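Local coordinates for protein NADH dehydrogenase, putative (Plasmodium falciparum, PDB 5JWC) that probably transfers electrons from NADH to ubiquinone through a bound FAD, as a type II NADH dehydrogenase of the malaria parasite that is targeted by quinolone inhibitors, at residues Cys105-Tyr110 with Leu304-Phe308; Gln102-Thr106 with Asn116-Ile120; Thr311-Gln315 with Val329-Pro333. All coordinates share one frame; numbering follows the deposited sequence.

Interaction 1: Cys105-Tyr110 with Leu304-Phe308; sequences CTDVFY and LIQKF. With FAD (flavin-adenine dinucleotide), chain C.
The carbonyl oxygen Cys105 O accepts a nearly straight hydrogen bond (164° at the hydrogen) from N6A of the FAD adenine, 3.0 Å away, and Leu304 CD2 packs against both ends of that bond. The backbone amide pairs with the same ring, Cys105 N donating to FAD N1A at 3.0 Å, so one residue reads two adjacent positions of the adenine. Leu304 reaches this spot because its CG stands anti to the backbone N (chi1 168°), which carries the branch from the helix up to the strand. Its second methyl, CD1, lies 3.7 Å from Thr106 O.

Further along, the apolar packing passes to Val108 and Phe308. Val108 CB approaches Phe308 CD1 at 3.6 Å, and Val108 CG2 sits over one face of the ring, offset toward its rim. Tyr110 adds a looser, oblique contact with Phe308, while its hydroxyl is hydrogen-bonded to Thr311 O.

At the outer edge Lys307 lays its aliphatic CE 3.3 Å from Thr106 O. Its NZ stops 4.1 Å from Asp107 OD2, a distance that allows electrostatic attraction but is too long for a salt bridge.

Thr106 and Asp107 both face Asn116, which makes a classic beta bulge in strand 99-109. The short axes of strand and helix run 25° apart, so the helix lies roughly along the strand. Ile134 and Ile337 of the same sheet also touch Phe308, while Leu132 touches Val108. The helix packs over this strand, and adenine held by the strand's backbone is consistent with the Rossmann-type FAD-binding domain of this flavoprotein family.

Interaction 2: Gln102-Thr106 with Asn116-Ile120; sequences QLECT and NCIDI. With FAD (flavin-adenine dinucleotide), chain C.
Ile118 overlaps two neighbours on one face of the hairpin, Thr106 and Glu104, its CG1 meeting Thr106 CG2 at 3.8 Å where the two side chains cross at about a right angle. Glu104 lies beside it and points the same way. Ile118 CG1 can reach across because it stands between its own backbone N and carbonyl carbon (chi1 53°). Glu104 CG, in turn, rests 3.7 Å from FAD N6A.

The other face of the hairpin carries Cys105 and Cys117. Their sulphurs, SG to SG, are 4.4 Å apart, too far for a disulphide. Cys117 CB also packs on Leu103 CB at 3.8 Å, and Leu103 CD2 continues onto Asp119 CA and CB. Leu103 and Asp119 also touch Leu177 of the second subunit, and Asn179 ND2 of that same subunit is hydrogen-bonded to Asp119 OD1; Asp119 OD2 accepts hydrogen bonds from the backbone N of Glu121 and of Asn123.

Backbone bonds fix the register: Glu104 and Ile118 form a hydrogen-bonded antiparallel pair, with Ile118 N to Glu104 O at 2.8 Å, and Thr106 N donates almost straight (174°) to Asn116 O. Beyond them, one water links Gln102 O to Ile120 N.

Cys105 and Cys117 are the non-hydrogen-bonded pair between these rungs. The amide and carbonyl of Cys105 are therefore turned away from the partner strand, which leaves both available to the adenine.

Interaction 3: Thr311-Gln315 with Val329-Pro333; sequences TIPVQ and VIGIP
One side-chain hydrogen bond joins the two loops: Gln315 NE2 donates to Ile330 O at 2.8 Å, with 172° at the hydrogen. The bond lies in the carbonyl plane and uses a lone pair of Ile330 O, and the acceptor is also almost within the plane of the Gln315 amide, so both flat groups meet in good alignment. A bend in the glutamine chain (chi2 -145°) helps turn the amide to this position. Outside partners complete the grip: Gln315 NE2 is also hydrogen-bonded to Lys322 O, and Gln315 OE1 to Asn318 ND2. With both amide ends engaged, the rotation of the group is well defined. Within the first loop, Gln315 N makes a weak hydrogen bond back to Ile312 O.

Apolar contact is carried mainly by Ile312. Its CD1 meets Ile332 CD1 at 3.9 Å, the side chains crossing at roughly a right angle, and approaches Val329 CG1 obliquely at 4.1 Å. The other branch, Ile312 CG2, rests against two successive carbonyls, 3.7 Å from Ile330 O and equally near Gly331 O. Val314 works nearer the solvent, its CG1 lying 3.8 Å from Gly331 CA and more loosely beside Ile330 CG2.

The absence of a side chain on Gly331 allows that close fit: Ile312 and Val314 lie directly against its main chain, on the side where a CB would stand. Its phi is positive (96°).

Neither segment has regular secondary structure. The first follows helix 303-309, and the second leads into strand 337-339; Val329 makes a backbone hydrogen bond with Ile337 of that strand, and Ile330 one with Lys322 of strand 321-323. The arrangement is thus a loop-to-loop contact at the edge of the FAD-binding fold, on the approach to the sheet's terminal parallel strand.

Interactions 1 and 2 share Cys105 and Thr106 and use different sides of strand 99-109: the hairpin partner 116-120 borders it within the sheet, and helix residues 304-308 pack over it. Their centres are 11 Å apart, and Asp107 O to Asn116 N at 3.0 Å, a probable hydrogen bond, ties them together at the bulge. Both contacts touch the FAD adenine. Interaction 3 continues from interaction 1 through Tyr110, whose OH lies 3.1 Å from Thr311 O and whose CG is 3.8 Å from Ile332 CD1. It stays well away from the cofactor, with the side chain of Val329 about 13 Å from FAD, and does not touch interaction 2.

Interaction 1: Cys105-Tyr110 with Leu304-Phe308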
loop_
_atom_site.group_PDB
_atom_site.type_symbol
_atom_site.label_atom_id
_atom_site.label_comp_id
_atom_site.label_asym_id
_atom_site.label_seq_id
_atom_site.Cartn_x
_atom_site.Cartn_y
_atom_site.Cartn_z
ATOM N N CYS A 105 1.857 -20.745 -15.523
ATOM C CA CYS A 105 1.842 -21.838 -16.499
ATOM C C CYS A 105 2.389 -21.380 -17.860
ATOM O O CYS A 105 2.042 -20.299 -18.346
ATOM C CB CYS A 105 0.437 -22.411 -16.664
ATOM S SG CYS A 105 0.369 -23.863 -17.766
ATOM N N THR A 106 3.270 -22.188 -18.455
ATOM C CA THR A 106 3.928 -21.806 -19.704
ATOM C C THR A 106 3.515 -22.724 -20.859
ATOM O O THR A 106 3.528 -22.315 -22.014
ATOM C CB THR A 106 5.478 -21.835 -19.586
ATOM O OG1 THR A 106 5.925 -23.177 -19.348
ATOM C CG2 THR A 106 5.956 -20.948 -18.466
ATOM N N ASP A 107 3.161 -23.964 -20.544
ATOM C CA ASP A 107 2.800 -24.945 -21.563
ATOM C C ASP A 107 1.796 -25.942 -21.057
ATOM O O ASP A 107 1.823 -26.335 -19.886
ATOM C CB ASP A 107 4.029 -25.715 -22.066
ATOM C CG ASP A 107 4.939 -24.864 -22.910
ATOM O OD1 ASP A 107 4.650 -24.714 -24.116
ATOM O OD2 ASP A 107 5.941 -24.348 -22.369
ATOM N N VAL A 108 0.911 -26.364 -21.949
ATOM C CA VAL A 108 0.020 -27.467 -21.655
ATOM C C VAL A 108 0.347 -28.634 -22.592
ATOM O O VAL A 108 0.605 -28.426 -23.770
ATOM C CB VAL A 108 -1.454 -27.053 -21.811
ATOM C CG1 VAL A 108 -2.362 -28.201 -21.410
ATOM C CG2 VAL A 108 -1.745 -25.793 -20.962
ATOM N N PHE A 109 0.367 -29.848 -22.058
ATOM C CA PHE A 109 0.611 -31.049 -22.866
ATOM C C PHE A 109 -0.585 -31.950 -22.736
ATOM O O PHE A 109 -0.627 -32.806 -21.861
ATOM C CB PHE A 109 1.897 -31.762 -22.422
ATOM C CG PHE A 109 3.132 -30.956 -22.677
ATOM C CD1 PHE A 109 3.850 -31.116 -23.851
ATOM C CD2 PHE A 109 3.545 -29.993 -21.767
ATOM C CE1 PHE A 109 4.972 -30.345 -24.098
ATOM C CE2 PHE A 109 4.661 -29.226 -22.007
ATOM C CZ PHE A 109 5.377 -29.396 -23.175
ATOM N N TYR A 110 -1.578 -31.742 -23.592
ATOM C CA TYR A 110 -2.867 -32.384 -23.383
ATOM C C TYR A 110 -2.844 -33.900 -23.580
ATOM O O TYR A 110 -3.667 -34.618 -22.997
ATOM C CB TYR A 110 -3.929 -31.751 -24.287
ATOM C CG TYR A 110 -3.710 -31.915 -25.773
ATOM C CD1 TYR A 110 -4.277 -32.977 -26.472
ATOM C CD2 TYR A 110 -2.973 -30.979 -26.483
ATOM C CE1 TYR A 110 -4.093 -33.109 -27.848
ATOM C CE2 TYR A 110 -2.782 -31.098 -27.848
ATOM C CZ TYR A 110 -3.343 -32.161 -28.525
ATOM O OH TYR A 110 -3.142 -32.269 -29.885
ATOM N N LEU A 304 0.492 -17.897 -23.027
ATOM C CA LEU A 304 0.132 -19.293 -22.786
ATOM C C LEU A 304 -0.935 -19.800 -23.763
ATOM O O LEU A 304 -0.827 -20.910 -24.312
ATOM C CB LEU A 304 -0.382 -19.465 -21.358
ATOM C CG LEU A 304 -1.052 -20.806 -21.056
ATOM C CD1 LEU A 304 -0.041 -21.940 -21.275
ATOM C CD2 LEU A 304 -1.622 -20.871 -19.666
ATOM N N ILE A 305 -1.961 -18.981 -23.985
ATOM C CA ILE A 305 -3.064 -19.366 -24.855
ATOM C C ILE A 305 -2.582 -19.434 -26.311
ATOM O O ILE A 305 -2.933 -20.361 -27.046
ATOM C CB ILE A 305 -4.250 -18.371 -24.726
ATOM C CG1 ILE A 305 -4.939 -18.519 -23.367
ATOM C CG2 ILE A 305 -5.253 -18.584 -25.823
ATOM C CD1 ILE A 305 -5.605 -19.867 -23.125
ATOM N N GLN A 306 -1.781 -18.447 -26.703
ATOM C CA GLN A 306 -1.166 -18.393 -28.030
ATOM C C GLN A 306 -0.359 -19.653 -28.319
ATOM O O GLN A 306 -0.423 -20.188 -29.429
ATOM C CB GLN A 306 -0.259 -17.172 -28.157
ATOM C CG GLN A 306 -0.989 -15.837 -28.196
ATOM C CD GLN A 306 -0.030 -14.676 -28.388
ATOM O OE1 GLN A 306 0.712 -14.634 -29.367
ATOM N NE2 GLN A 306 -0.039 -13.722 -27.450
ATOM N N LYS A 307 0.405 -20.118 -27.325
ATOM C CA LYS A 307 1.222 -21.322 -27.491
ATOM C C LYS A 307 0.401 -22.603 -27.437
ATOM O O LYS A 307 0.674 -23.541 -28.182
ATOM C CB LYS A 307 2.343 -21.390 -26.451
ATOM C CG LYS A 307 3.453 -20.395 -26.698
ATOM C CD LYS A 307 4.733 -20.801 -25.974
ATOM C CE LYS A 307 4.671 -20.519 -24.489
ATOM N NZ LYS A 307 6.033 -20.525 -23.872
ATOM N N PHE A 308 -0.582 -22.656 -26.545
ATOM C CA PHE A 308 -1.441 -23.822 -26.431
ATOM C C PHE A 308 -2.213 -24.055 -27.730
ATOM O O PHE A 308 -2.421 -25.198 -28.160
ATOM C CB PHE A 308 -2.399 -23.623 -25.259
ATOM C CG PHE A 308 -3.338 -24.754 -25.019
ATOM C CD1 PHE A 308 -2.890 -26.067 -24.994
ATOM C CD2 PHE A 308 -4.683 -24.502 -24.765
ATOM C CE1 PHE A 308 -3.767 -27.111 -24.740
ATOM C CE2 PHE A 308 -5.567 -25.546 -24.517
ATOM C CZ PHE A 308 -5.103 -26.852 -24.505
HETATM P PA FAD C . -9.032 -12.482 -14.752
HETATM O O1A FAD C . -8.226 -11.332 -15.284
HETATM O O2A FAD C . -10.061 -12.089 -13.752
HETATM O O5B FAD C . -8.060 -13.606 -14.132
HETATM C C5B FAD C . -7.014 -14.181 -14.882
HETATM C C4B FAD C . -6.090 -14.853 -13.880
HETATM O O4B FAD C . -5.167 -15.671 -14.572
HETATM C C3B FAD C . -5.278 -13.825 -13.087
HETATM O O3B FAD C . -5.197 -14.257 -11.746
HETATM C C2B FAD C . -3.896 -13.929 -13.692
HETATM O O2B FAD C . -2.906 -13.619 -12.739
HETATM C C1B FAD C . -3.882 -15.410 -14.054
HETATM N N9A FAD C . -2.909 -15.795 -15.080
HETATM C C8A FAD C . -2.502 -15.074 -16.178
HETATM N N7A FAD C . -1.605 -15.833 -16.856
HETATM C C5A FAD C . -1.443 -17.010 -16.213
HETATM C C6A FAD C . -0.654 -18.117 -16.485
HETATM N N6A FAD C . 0.073 -18.167 -17.600
HETATM N N1A FAD C . -0.709 -19.199 -15.636
HETATM C C2A FAD C . -1.536 -19.173 -14.528
HETATM N N3A FAD C . -2.317 -18.064 -14.262
HETATM C C4A FAD C . -2.259 -16.999 -15.092
HETATM N N1 FAD C . -16.695 -7.005 -15.801
HETATM C C2 FAD C . -18.004 -6.867 -15.428
HETATM O O2 FAD C . -18.790 -7.782 -15.644
HETATM N N3 FAD C . -18.446 -5.716 -14.797
HETATM C C4 FAD C . -17.589 -4.684 -14.519
HETATM O O4 FAD C . -18.013 -3.674 -13.943
HETATM C C4X FAD C . -16.253 -4.817 -14.881
HETATM N N5 FAD C . -15.352 -3.808 -14.623
HETATM C C5X FAD C . -14.022 -3.966 -14.994
HETATM C C6 FAD C . -13.109 -2.965 -14.718
HETATM C C7 FAD C . -11.773 -3.094 -15.079
HETATM C C7M FAD C . -10.816 -1.967 -14.765
HETATM C C8 FAD C . -11.338 -4.250 -15.712
HETATM C C8M FAD C . -9.901 -4.411 -16.113
HETATM C C9 FAD C . -12.256 -5.265 -15.990
HETATM C C9A FAD C . -13.594 -5.129 -15.627
HETATM N N10 FAD C . -14.509 -6.134 -15.891
HETATM C C10 FAD C . -15.818 -5.983 -15.517
HETATM C "C1'" FAD C . -14.105 -7.381 -16.621
HETATM C "C2'" FAD C . -13.612 -8.515 -15.760
HETATM O "O2'" FAD C . -12.539 -8.061 -14.983
HETATM C "C3'" FAD C . -13.085 -9.592 -16.692
HETATM O "O3'" FAD C . -14.060 -9.955 -17.643
HETATM C "C4'" FAD C . -12.710 -10.774 -15.816
HETATM O "O4'" FAD C . -11.529 -10.408 -15.150
HETATM C "C5'" FAD C . -12.496 -12.055 -16.607
HETATM O "O5'" FAD C . -12.233 -13.083 -15.674
HETATM P P FAD C . -11.056 -14.143 -15.968
HETATM O O1P FAD C . -11.051 -15.188 -14.876
HETATM O O2P FAD C . -11.288 -14.673 -17.356
HETATM O O3P FAD C . -9.699 -13.255 -16.001
#

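Interaction 2: Gln102-Thr106 with Asn116-Ile120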
loop_
_atom_site.group_PDB
_atom_site.type_symbol
_atom_site.label_atom_id
_atom_site.label_comp_id
_atom_site.label_asym_id
_atom_site.label_seq_id
_atom_site.Cartn_x
_atom_site.Cartn_y
_atom_site.Cartn_z
ATOM N N GLN A 102 2.073 -20.660 -6.231
ATOM C CA GLN A 102 2.360 -19.430 -6.949
ATOM C C GLN A 102 3.278 -19.698 -8.124
ATOM O O GLN A 102 4.500 -19.591 -8.021
ATOM C CB GLN A 102 2.969 -18.379 -6.034
ATOM C CG GLN A 102 3.076 -17.029 -6.717
ATOM C CD GLN A 102 3.360 -15.909 -5.744
ATOM O OE1 GLN A 102 2.673 -14.886 -5.741
ATOM N NE2 GLN A 102 4.374 -16.092 -4.914
ATOM N N LEU A 103 2.671 -20.041 -9.249
ATOM C CA LEU A 103 3.412 -20.387 -10.440
ATOM C C LEU A 103 2.715 -19.788 -11.649
ATOM O O LEU A 103 1.500 -19.573 -11.619
ATOM C CB LEU A 103 3.496 -21.903 -10.589
ATOM C CG LEU A 103 4.206 -22.710 -9.506
ATOM C CD1 LEU A 103 3.899 -24.183 -9.701
ATOM C CD2 LEU A 103 5.707 -22.444 -9.570
ATOM N N GLU A 104 3.485 -19.543 -12.704
ATOM C CA GLU A 104 2.954 -19.159 -14.000
ATOM C C GLU A 104 2.994 -20.372 -14.941
ATOM O O GLU A 104 4.056 -20.974 -15.129
ATOM C CB GLU A 104 3.771 -18.002 -14.574
ATOM C CG GLU A 104 3.419 -17.655 -16.001
ATOM C CD GLU A 104 4.429 -16.722 -16.652
ATOM O OE1 GLU A 104 5.034 -15.882 -15.947
ATOM O OE2 GLU A 104 4.622 -16.841 -17.884
ATOM N N CYS A 105 1.857 -20.745 -15.523
ATOM C CA CYS A 105 1.842 -21.838 -16.499
ATOM C C CYS A 105 2.389 -21.380 -17.860
ATOM O O CYS A 105 2.042 -20.299 -18.346
ATOM C CB CYS A 105 0.437 -22.411 -16.664
ATOM S SG CYS A 105 0.369 -23.863 -17.766
ATOM N N THR A 106 3.270 -22.188 -18.455
ATOM C CA THR A 106 3.928 -21.806 -19.704
ATOM C C THR A 106 3.515 -22.724 -20.859
ATOM O O THR A 106 3.528 -22.315 -22.014
ATOM C CB THR A 106 5.478 -21.835 -19.586
ATOM O OG1 THR A 106 5.925 -23.177 -19.348
ATOM C CG2 THR A 106 5.956 -20.948 -18.466
ATOM N N ASN A 116 3.583 -27.591 -17.815
ATOM C CA ASN A 116 4.811 -26.972 -17.342
ATOM C C ASN A 116 4.566 -25.565 -16.807
ATOM O O ASN A 116 3.917 -24.745 -17.469
ATOM C CB ASN A 116 5.853 -26.894 -18.454
ATOM C CG ASN A 116 6.532 -28.221 -18.713
ATOM O OD1 ASN A 116 6.486 -29.128 -17.882
ATOM N ND2 ASN A 116 7.176 -28.336 -19.867
ATOM N N CYS A 117 5.100 -25.287 -15.620
ATOM C CA CYS A 117 5.025 -23.957 -15.019
ATOM C C CYS A 117 6.415 -23.426 -14.689
ATOM O O CYS A 117 7.382 -24.184 -14.662
ATOM C CB CYS A 117 4.184 -23.990 -13.743
ATOM S SG CYS A 117 2.523 -24.660 -13.956
ATOM N N ILE A 118 6.515 -22.130 -14.417
ATOM C CA ILE A 118 7.728 -21.572 -13.831
ATOM C C ILE A 118 7.402 -20.783 -12.568
ATOM O O ILE A 118 6.290 -20.261 -12.427
ATOM C CB ILE A 118 8.479 -20.632 -14.793
ATOM C CG1 ILE A 118 7.534 -19.549 -15.326
ATOM C CG2 ILE A 118 9.094 -21.415 -15.915
ATOM C CD1 ILE A 118 8.230 -18.464 -16.102
ATOM N N ASP A 119 8.362 -20.708 -11.647
ATOM C CA ASP A 119 8.228 -19.838 -10.484
ATOM C C ASP A 119 8.837 -18.484 -10.798
ATOM O O ASP A 119 9.311 -18.261 -11.906
ATOM C CB ASP A 119 8.861 -20.462 -9.222
ATOM C CG ASP A 119 10.373 -20.743 -9.349
ATOM O OD1 ASP A 119 10.869 -21.544 -8.520
ATOM O OD2 ASP A 119 11.066 -20.183 -10.237
ATOM N N ILE A 120 8.836 -17.591 -9.816
ATOM C CA ILE A 120 9.270 -16.213 -10.020
ATOM C C ILE A 120 10.766 -16.163 -10.369
ATOM O O ILE A 120 11.254 -15.166 -10.894
ATOM C CB ILE A 120 8.948 -15.351 -8.759
ATOM C CG1 ILE A 120 8.987 -13.853 -9.066
ATOM C CG2 ILE A 120 9.847 -15.730 -7.580
ATOM C CD1 ILE A 120 7.915 -13.386 -10.035
HETATM P PA FAD C . -9.032 -12.482 -14.752
HETATM O O1A FAD C . -8.226 -11.332 -15.284
HETATM O O2A FAD C . -10.061 -12.089 -13.752
HETATM O O5B FAD C . -8.060 -13.606 -14.132
HETATM C C5B FAD C . -7.014 -14.181 -14.882
HETATM C C4B FAD C . -6.090 -14.853 -13.880
HETATM O O4B FAD C . -5.167 -15.671 -14.572
HETATM C C3B FAD C . -5.278 -13.825 -13.087
HETATM O O3B FAD C . -5.197 -14.257 -11.746
HETATM C C2B FAD C . -3.896 -13.929 -13.692
HETATM O O2B FAD C . -2.906 -13.619 -12.739
HETATM C C1B FAD C . -3.882 -15.410 -14.054
HETATM N N9A FAD C . -2.909 -15.795 -15.080
HETATM C C8A FAD C . -2.502 -15.074 -16.178
HETATM N N7A FAD C . -1.605 -15.833 -16.856
HETATM C C5A FAD C . -1.443 -17.010 -16.213
HETATM C C6A FAD C . -0.654 -18.117 -16.485
HETATM N N6A FAD C . 0.073 -18.167 -17.600
HETATM N N1A FAD C . -0.709 -19.199 -15.636
HETATM C C2A FAD C . -1.536 -19.173 -14.528
HETATM N N3A FAD C . -2.317 -18.064 -14.262
HETATM C C4A FAD C . -2.259 -16.999 -15.092
HETATM N N1 FAD C . -16.695 -7.005 -15.801
HETATM C C2 FAD C . -18.004 -6.867 -15.428
HETATM O O2 FAD C . -18.790 -7.782 -15.644
HETATM N N3 FAD C . -18.446 -5.716 -14.797
HETATM C C4 FAD C . -17.589 -4.684 -14.519
HETATM O O4 FAD C . -18.013 -3.674 -13.943
HETATM C C4X FAD C . -16.253 -4.817 -14.881
HETATM N N5 FAD C . -15.352 -3.808 -14.623
HETATM C C5X FAD C . -14.022 -3.966 -14.994
HETATM C C6 FAD C . -13.109 -2.965 -14.718
HETATM C C7 FAD C . -11.773 -3.094 -15.079
HETATM C C7M FAD C . -10.816 -1.967 -14.765
HETATM C C8 FAD C . -11.338 -4.250 -15.712
HETATM C C8M FAD C . -9.901 -4.411 -16.113
HETATM C C9 FAD C . -12.256 -5.265 -15.990
HETATM C C9A FAD C . -13.594 -5.129 -15.627
HETATM N N10 FAD C . -14.509 -6.134 -15.891
HETATM C C10 FAD C . -15.818 -5.983 -15.517
HETATM C "C1'" FAD C . -14.105 -7.381 -16.621
HETATM C "C2'" FAD C . -13.612 -8.515 -15.760
HETATM O "O2'" FAD C . -12.539 -8.061 -14.983
HETATM C "C3'" FAD C . -13.085 -9.592 -16.692
HETATM O "O3'" FAD C . -14.060 -9.955 -17.643
HETATM C "C4'" FAD C . -12.710 -10.774 -15.816
HETATM O "O4'" FAD C . -11.529 -10.408 -15.150
HETATM C "C5'" FAD C . -12.496 -12.055 -16.607
HETATM O "O5'" FAD C . -12.233 -13.083 -15.674
HETATM P P FAD C . -11.056 -14.143 -15.968
HETATM O O1P FAD C . -11.051 -15.188 -14.876
HETATM O O2P FAD C . -11.288 -14.673 -17.356
HETATM O O3P FAD C . -9.699 -13.255 -16.001
HETATM O O HOH W 1 6.737 -18.074 -7.826
#

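Interaction 3: Thr311-Gln315 with Val329-Pro333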
loop_
_atom_site.group_PDB
_atom_site.type_symbol
_atom_site.label_atom_id
_atom_site.label_comp_id
_atom_site.label_asym_id
_atom_site.label_seq_id
_atom_site.Cartn_x
_atom_site.Cartn_y
_atom_site.Cartn_z
ATOM N N THR A 311 -0.654 -26.096 -30.595
ATOM C CA THR A 311 -0.433 -27.505 -30.320
ATOM C C THR A 311 -1.711 -28.307 -30.520
ATOM O O THR A 311 -1.718 -29.527 -30.369
ATOM C CB THR A 311 0.084 -27.735 -28.875
ATOM O OG1 THR A 311 -1.008 -27.648 -27.949
ATOM C CG2 THR A 311 1.151 -26.716 -28.506
ATOM N N ILE A 312 -2.803 -27.613 -30.831
ATOM C CA ILE A 312 -4.070 -28.271 -31.139
ATOM C C ILE A 312 -4.331 -28.133 -32.633
ATOM O O ILE A 312 -4.582 -27.025 -33.125
ATOM C CB ILE A 312 -5.242 -27.673 -30.336
ATOM C CG1 ILE A 312 -4.880 -27.564 -28.854
ATOM C CG2 ILE A 312 -6.487 -28.506 -30.501
ATOM C CD1 ILE A 312 -5.926 -26.838 -28.045
ATOM N N PRO A 313 -4.240 -29.255 -33.367
ATOM C CA PRO A 313 -4.314 -29.195 -34.834
ATOM C C PRO A 313 -5.563 -28.479 -35.339
ATOM O O PRO A 313 -5.430 -27.478 -36.044
ATOM C CB PRO A 313 -4.294 -30.677 -35.253
ATOM C CG PRO A 313 -4.641 -31.450 -34.008
ATOM C CD PRO A 313 -4.113 -30.636 -32.868
ATOM N N VAL A 314 -6.745 -28.942 -34.948
ATOM C CA VAL A 314 -7.986 -28.271 -35.335
ATOM C C VAL A 314 -8.041 -26.772 -34.949
ATOM O O VAL A 314 -8.705 -25.992 -35.630
ATOM C CB VAL A 314 -9.215 -29.007 -34.755
ATOM C CG1 VAL A 314 -9.506 -28.563 -33.333
ATOM C CG2 VAL A 314 -10.430 -28.796 -35.644
ATOM N N GLN A 315 -7.350 -26.353 -33.887
ATOM C CA GLN A 315 -7.390 -24.942 -33.478
ATOM C C GLN A 315 -6.118 -24.162 -33.846
ATOM O O GLN A 315 -5.974 -22.994 -33.468
ATOM C CB GLN A 315 -7.622 -24.821 -31.956
ATOM C CG GLN A 315 -8.910 -25.447 -31.438
ATOM C CD GLN A 315 -9.510 -24.652 -30.286
ATOM O OE1 GLN A 315 -9.426 -23.423 -30.258
ATOM N NE2 GLN A 315 -10.126 -25.351 -29.336
ATOM N N VAL A 329 -12.658 -27.551 -24.042
ATOM C CA VAL A 329 -11.786 -27.135 -25.124
ATOM C C VAL A 329 -11.911 -28.099 -26.306
ATOM O O VAL A 329 -11.890 -29.311 -26.118
ATOM C CB VAL A 329 -10.327 -27.065 -24.669
ATOM C CG1 VAL A 329 -9.403 -26.799 -25.864
ATOM C CG2 VAL A 329 -10.159 -25.972 -23.584
ATOM N N ILE A 330 -12.062 -27.554 -27.508
ATOM C CA ILE A 330 -12.319 -28.351 -28.711
ATOM C C ILE A 330 -11.008 -28.892 -29.301
ATOM O O ILE A 330 -10.026 -28.163 -29.412
ATOM C CB ILE A 330 -13.071 -27.505 -29.775
ATOM C CG1 ILE A 330 -14.473 -27.123 -29.273
ATOM C CG2 ILE A 330 -13.152 -28.241 -31.119
ATOM C CD1 ILE A 330 -15.210 -26.106 -30.165
ATOM N N GLY A 331 -10.991 -30.173 -29.668
ATOM C CA GLY A 331 -9.802 -30.783 -30.237
ATOM C C GLY A 331 -8.962 -31.527 -29.209
ATOM O O GLY A 331 -7.772 -31.767 -29.425
ATOM N N ILE A 332 -9.580 -31.873 -28.082
ATOM C CA ILE A 332 -8.917 -32.634 -27.027
ATOM C C ILE A 332 -9.638 -33.963 -26.852
ATOM O O ILE A 332 -10.714 -34.014 -26.243
ATOM C CB ILE A 332 -8.892 -31.893 -25.652
ATOM C CG1 ILE A 332 -8.506 -30.409 -25.790
ATOM C CG2 ILE A 332 -7.976 -32.627 -24.675
ATOM C CD1 ILE A 332 -7.075 -30.147 -26.292
ATOM N N PRO A 333 -9.040 -35.050 -27.369
ATOM C CA PRO A 333 -9.673 -36.375 -27.396
ATOM C C PRO A 333 -10.236 -36.792 -26.041
ATOM O O PRO A 333 -11.320 -37.391 -25.973
ATOM C CB PRO A 333 -8.524 -37.301 -27.814
ATOM C CG PRO A 333 -7.603 -36.415 -28.610
ATOM C CD PRO A 333 -7.675 -35.069 -27.931
#